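Formimidoylglutamase (Bacillus subtilis, PDB 3M1R) catalyses the manganese-dependent hydrolysis of N-formimidoyl-L-glutamate to L-glutamate and formamide in the breakdown of histidine. Local coordinates at residues W32-P46 / S84-H96. Sequence-based numbering, arbitrary orientation.
Sequences WDGQDIKGPALIGVP and SELLYDLGDIDIH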
loop_
_atom_site.group_PDB
_atom_site.type_symbol
_atom_site.label_atom_id
_atom_site.label_comp_id
_atom_site.label_asym_id
_atom_site.label_seq_id
_atom_site.Cartn_x
_atom_site.Cartn_y
_atom_site.Cartn_z
ATOM N N TRP D 32 -11.159 30.979 -13.405
ATOM C CA TRP D 32 -10.932 32.272 -14.008
ATOM C C TRP D 32 -11.633 32.307 -15.334
ATOM O O TRP D 32 -11.422 31.433 -16.164
ATOM C CB TRP D 32 -9.444 32.494 -14.247
ATOM C CG TRP D 32 -9.116 33.865 -14.720
ATOM C CD1 TRP D 32 -9.532 35.038 -14.166
ATOM C CD2 TRP D 32 -8.269 34.218 -15.823
ATOM N NE1 TRP D 32 -9.010 36.100 -14.863
ATOM C CE2 TRP D 32 -8.227 35.624 -15.882
ATOM C CE3 TRP D 32 -7.541 33.483 -16.760
ATOM C CZ2 TRP D 32 -7.492 36.309 -16.844
ATOM C CZ3 TRP D 32 -6.813 34.167 -17.714
ATOM C CH2 TRP D 32 -6.796 35.563 -17.751
ATOM N N ASP D 33 -12.501 33.289 -15.514
ATOM C CA ASP D 33 -12.885 33.705 -16.849
ATOM C C ASP D 33 -11.967 34.895 -17.117
ATOM O O ASP D 33 -11.205 35.280 -16.237
ATOM C CB ASP D 33 -14.355 34.096 -16.894
ATOM C CG ASP D 33 -15.059 33.554 -18.114
ATOM O OD1 ASP D 33 -15.704 32.490 -18.001
ATOM O OD2 ASP D 33 -14.965 34.187 -19.185
ATOM N N GLY D 34 -12.017 35.483 -18.303
ATOM C CA GLY D 34 -11.016 36.469 -18.680
ATOM C C GLY D 34 -10.783 37.669 -17.769
ATOM O O GLY D 34 -9.831 38.425 -17.976
ATOM N N GLN D 35 -11.632 37.845 -16.759
ATOM C CA GLN D 35 -11.663 39.086 -15.972
ATOM C C GLN D 35 -10.322 39.532 -15.373
ATOM O O GLN D 35 -9.377 38.750 -15.283
ATOM C CB GLN D 35 -12.753 39.028 -14.893
ATOM C CG GLN D 35 -12.620 37.886 -13.916
ATOM C CD GLN D 35 -13.597 36.756 -14.189
ATOM O OE1 GLN D 35 -13.416 35.976 -15.115
ATOM N NE2 GLN D 35 -14.633 36.657 -13.369
ATOM N N ASP D 36 -10.262 40.795 -14.962
ATOM C CA ASP D 36 -9.015 41.425 -14.523
ATOM C C ASP D 36 -8.451 40.869 -13.220
ATOM O O ASP D 36 -9.123 40.861 -12.188
ATOM C CB ASP D 36 -9.191 42.937 -14.400
ATOM C CG ASP D 36 -8.209 43.703 -15.261
ATOM O OD1 ASP D 36 -7.018 43.309 -15.303
ATOM O OD2 ASP D 36 -8.628 44.693 -15.901
ATOM N N ILE D 37 -7.201 40.426 -13.276
ATOM C CA ILE D 37 -6.563 39.800 -12.129
ATOM C C ILE D 37 -5.891 40.832 -11.246
ATOM O O ILE D 37 -4.981 41.539 -11.667
ATOM C CB ILE D 37 -5.520 38.762 -12.556
ATOM C CG1 ILE D 37 -6.094 37.856 -13.643
ATOM C CG2 ILE D 37 -5.066 37.939 -11.361
ATOM C CD1 ILE D 37 -5.047 37.045 -14.352
ATOM N N LYS D 38 -6.356 40.910 -10.010
ATOM C CA LYS D 38 -5.772 41.805 -9.034
ATOM C C LYS D 38 -5.258 40.942 -7.895
ATOM O O LYS D 38 -6.032 40.263 -7.221
ATOM C CB LYS D 38 -6.829 42.783 -8.536
ATOM C CG LYS D 38 -7.657 43.420 -9.655
ATOM C CD LYS D 38 -9.016 43.906 -9.144
ATOM C CE LYS D 38 -10.040 42.772 -9.051
ATOM N NZ LYS D 38 -9.627 41.658 -8.137
ATOM N N GLY D 39 -3.944 40.942 -7.713
ATOM C CA GLY D 39 -3.312 40.195 -6.647
ATOM C C GLY D 39 -3.039 38.737 -6.960
ATOM O O GLY D 39 -2.871 38.348 -8.111
ATOM N N PRO D 40 -2.999 37.913 -5.921
ATOM C CA PRO D 40 -2.699 36.480 -6.048
ATOM C C PRO D 40 -3.727 35.756 -6.904
ATOM O O PRO D 40 -4.925 36.049 -6.831
ATOM C CB PRO D 40 -2.789 35.971 -4.611
ATOM C CG PRO D 40 -2.645 37.193 -3.752
ATOM C CD PRO D 40 -3.227 38.321 -4.529
ATOM N N ALA D 41 -3.247 34.829 -7.725
ATOM C CA ALA D 41 -4.116 33.938 -8.483
ATOM C C ALA D 41 -3.335 32.664 -8.792
ATOM O O ALA D 41 -2.145 32.731 -9.130
ATOM C CB ALA D 41 -4.586 34.602 -9.755
ATOM N N LEU D 42 -3.997 31.516 -8.655
ATOM C CA LEU D 42 -3.361 30.201 -8.859
ATOM C C LEU D 42 -3.182 29.823 -10.323
ATOM O O LEU D 42 -4.060 30.088 -11.156
ATOM C CB LEU D 42 -4.183 29.100 -8.192
ATOM C CG LEU D 42 -4.482 29.243 -6.702
ATOM C CD1 LEU D 42 -5.740 28.465 -6.355
ATOM C CD2 LEU D 42 -3.305 28.758 -5.872
ATOM N N ILE D 43 -2.053 29.185 -10.624
ATOM C CA ILE D 43 -1.824 28.597 -11.943
ATOM C C ILE D 43 -1.038 27.281 -11.819
ATOM O O ILE D 43 -0.051 27.203 -11.089
ATOM C CB ILE D 43 -1.114 29.590 -12.903
ATOM C CG1 ILE D 43 -1.148 29.077 -14.345
ATOM C CG2 ILE D 43 0.316 29.852 -12.474
ATOM C CD1 ILE D 43 -0.594 30.072 -15.318
ATOM N N GLY D 44 -1.503 26.243 -12.511
ATOM C CA GLY D 44 -0.857 24.934 -12.481
ATOM C C GLY D 44 0.106 24.725 -13.640
ATOM O O GLY D 44 -0.123 25.218 -14.758
ATOM N N VAL D 45 1.197 24.017 -13.367
ATOM C CA VAL D 45 2.202 23.679 -14.386
ATOM C C VAL D 45 2.580 22.205 -14.212
ATOM O O VAL D 45 3.581 21.890 -13.571
ATOM C CB VAL D 45 3.476 24.528 -14.237
ATOM C CG1 VAL D 45 4.493 24.208 -15.360
ATOM C CG2 VAL D 45 3.141 26.013 -14.208
ATOM N N PRO D 46 1.760 21.300 -14.759
ATOM C CA PRO D 46 1.889 19.858 -14.544
ATOM C C PRO D 46 2.975 19.205 -15.408
ATOM O O PRO D 46 2.663 18.278 -16.152
ATOM C CB PRO D 46 0.514 19.316 -14.963
ATOM C CG PRO D 46 -0.217 20.475 -15.620
ATOM C CD PRO D 46 0.709 21.618 -15.735
ATOM N N SER D 84 -9.436 38.231 0.843
ATOM C CA SER D 84 -10.497 39.183 1.165
ATOM C C SER D 84 -11.676 39.067 0.202
ATOM O O SER D 84 -12.828 39.008 0.625
ATOM C CB SER D 84 -9.954 40.612 1.205
ATOM O OG SER D 84 -9.040 40.837 0.147
ATOM N N GLU D 85 -11.382 39.021 -1.093
ATOM C CA GLU D 85 -12.427 38.928 -2.107
ATOM C C GLU D 85 -12.589 37.503 -2.638
ATOM O O GLU D 85 -13.373 36.717 -2.109
ATOM C CB GLU D 85 -12.151 39.904 -3.258
ATOM C CG GLU D 85 -10.676 40.034 -3.647
ATOM C CD GLU D 85 -10.086 41.384 -3.265
ATOM O OE1 GLU D 85 -8.954 41.691 -3.704
ATOM O OE2 GLU D 85 -10.760 42.136 -2.527
ATOM N N LEU D 86 -11.858 37.182 -3.698
ATOM C CA LEU D 86 -11.832 35.830 -4.217
ATOM C C LEU D 86 -10.469 35.590 -4.831
ATOM O O LEU D 86 -9.728 36.536 -5.102
ATOM C CB LEU D 86 -12.938 35.608 -5.249
ATOM C CG LEU D 86 -12.945 36.479 -6.504
ATOM C CD1 LEU D 86 -11.754 36.174 -7.372
ATOM C CD2 LEU D 86 -14.238 36.296 -7.304
ATOM N N LEU D 87 -10.141 34.323 -5.050
ATOM C CA LEU D 87 -8.857 33.947 -5.620
ATOM C C LEU D 87 -9.119 33.204 -6.911
ATOM O O LEU D 87 -9.759 32.164 -6.902
ATOM C CB LEU D 87 -8.135 33.041 -4.642
ATOM C CG LEU D 87 -6.696 32.637 -4.913
ATOM C CD1 LEU D 87 -5.769 33.837 -4.760
ATOM C CD2 LEU D 87 -6.312 31.519 -3.954
ATOM N N TYR D 88 -8.624 33.725 -8.029
ATOM C CA TYR D 88 -8.822 33.039 -9.306
ATOM C C TYR D 88 -7.915 31.822 -9.474
ATOM O O TYR D 88 -6.784 31.790 -9.004
ATOM C CB TYR D 88 -8.658 33.982 -10.503
ATOM C CG TYR D 88 -9.813 34.943 -10.686
ATOM C CD1 TYR D 88 -11.083 34.484 -11.016
ATOM C CD2 TYR D 88 -9.631 36.310 -10.528
ATOM C CE1 TYR D 88 -12.137 35.361 -11.177
ATOM C CE2 TYR D 88 -10.681 37.196 -10.688
ATOM C CZ TYR D 88 -11.930 36.720 -11.012
ATOM O OH TYR D 88 -12.971 37.610 -11.165
ATOM N N ASP D 89 -8.451 30.813 -10.138
ATOM C CA ASP D 89 -7.660 29.702 -10.616
ATOM C C ASP D 89 -7.598 29.886 -12.123
ATOM O O ASP D 89 -8.591 29.687 -12.826
ATOM C CB ASP D 89 -8.336 28.379 -10.269
ATOM C CG ASP D 89 -7.451 27.182 -10.527
ATOM O OD1 ASP D 89 -6.509 27.290 -11.347
ATOM O OD2 ASP D 89 -7.703 26.130 -9.893
ATOM N N LEU D 90 -6.435 30.281 -12.613
ATOM C CA LEU D 90 -6.288 30.623 -14.023
ATOM C C LEU D 90 -6.385 29.401 -14.936
ATOM O O LEU D 90 -6.705 29.527 -16.127
ATOM C CB LEU D 90 -4.969 31.360 -14.253
ATOM C CG LEU D 90 -4.730 32.562 -13.343
ATOM C CD1 LEU D 90 -3.582 33.392 -13.896
ATOM C CD2 LEU D 90 -5.997 33.392 -13.221
ATOM N N GLY D 91 -6.121 28.224 -14.369
ATOM C CA GLY D 91 -6.075 26.996 -15.138
ATOM C C GLY D 91 -4.707 26.343 -15.059
ATOM O O GLY D 91 -3.909 26.651 -14.172
ATOM N N ASP D 92 -4.444 25.423 -15.985
ATOM C CA ASP D 92 -3.148 24.779 -16.093
ATOM C C ASP D 92 -2.488 25.181 -17.416
ATOM O O ASP D 92 -3.153 25.307 -18.456
ATOM C CB ASP D 92 -3.298 23.259 -16.051
ATOM C CG ASP D 92 -3.605 22.726 -14.655
ATOM O OD1 ASP D 92 -3.317 23.418 -13.656
ATOM O OD2 ASP D 92 -4.116 21.588 -14.568
ATOM N N ILE D 93 -1.176 25.377 -17.376
ATOM C CA ILE D 93 -0.436 25.602 -18.592
ATOM C C ILE D 93 -0.360 24.303 -19.335
ATOM O O ILE D 93 0.011 23.274 -18.769
ATOM C CB ILE D 93 0.957 26.118 -18.313
ATOM C CG1 ILE D 93 0.853 27.472 -17.617
ATOM C CG2 ILE D 93 1.732 26.251 -19.616
ATOM C CD1 ILE D 93 2.132 27.937 -17.000
ATOM N N ASP D 94 -0.732 24.341 -20.607
ATOM C CA ASP D 94 -0.716 23.138 -21.427
ATOM C C ASP D 94 0.686 22.531 -21.528
ATOM O O ASP D 94 1.664 23.227 -21.802
ATOM C CB ASP D 94 -1.262 23.430 -22.818
ATOM C CG ASP D 94 -1.200 22.228 -23.714
ATOM O OD1 ASP D 94 -2.053 21.334 -23.558
ATOM O OD2 ASP D 94 -0.285 22.166 -24.558
ATOM N N ILE D 95 0.782 21.225 -21.313
ATOM C CA ILE D 95 2.070 20.556 -21.367
ATOM C C ILE D 95 2.084 19.546 -22.508
ATOM O O ILE D 95 1.167 18.733 -22.645
ATOM C CB ILE D 95 2.390 19.828 -20.040
ATOM C CG1 ILE D 95 2.383 20.806 -18.867
ATOM C CG2 ILE D 95 3.739 19.084 -20.138
ATOM C CD1 ILE D 95 3.337 21.966 -19.022
ATOM N N HIS D 96 3.123 19.592 -23.330
ATOM C CA HIS D 96 3.237 18.631 -24.416
ATOM C C HIS D 96 3.505 17.222 -23.893
ATOM O O HIS D 96 4.443 17.005 -23.119
ATOM C CB HIS D 96 4.351 19.024 -25.370
ATOM C CG HIS D 96 4.265 18.330 -26.687
ATOM N ND1 HIS D 96 4.326 19.002 -27.888
ATOM C CD2 HIS D 96 4.084 17.023 -26.993
ATOM C CE1 HIS D 96 4.208 18.135 -28.878
ATOM N NE2 HIS D 96 4.058 16.929 -28.362
#
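Trp32, in the loop leading into strand 39-45, covers strand 87-93 and drives the edge of its indole, CD1 foremost, against a face of the Tyr88 ring, a T-shaped pair with planes at 66°; strand 39-45 then pairs with 87-93 in the parallel sheet of the arginase fold. A chi1 of -173° swings CG away from the backbone N and brings the indole over Leu90, whose CD2 makes a CH-pi contact 3.7 Å from the centroid of the five-membered ring. Two bonds fix this broad residue: Trp32 N gives to Asp89 O (2.9 Å) and Trp32 NE1 to Gln35 O, the latter in the ring plane. Replacing Tyr88 by alanine would remove the face against which Trp32 CD1 rests, and would probably open a gap there and let the indole shift. Ile37 CD1 meets the Leu90 methyls tip to tip, and the small Ala41 lets Leu90 CD2 come within 3.9 Å of its CB. Leu42 bonds through both its N-H and its carbonyl, N to Tyr88 O and O from Leu90 N (each 2.8 Å). Beyond it a beta bulge moves the register by one, so that Gly44 N reaches Gly91 O instead of Leu90 O, in a nearly straight bond (178°). Any CB on Gly44 would strike Asp92 OD1, which forms a salt bridge with Arg65, as does Asp89 OD2. Val45 CG2 packs alongside Ile93 CD1, and Pro46, lacking an N-H, turns CD onto Ile95 CG1 at 3.6 Å.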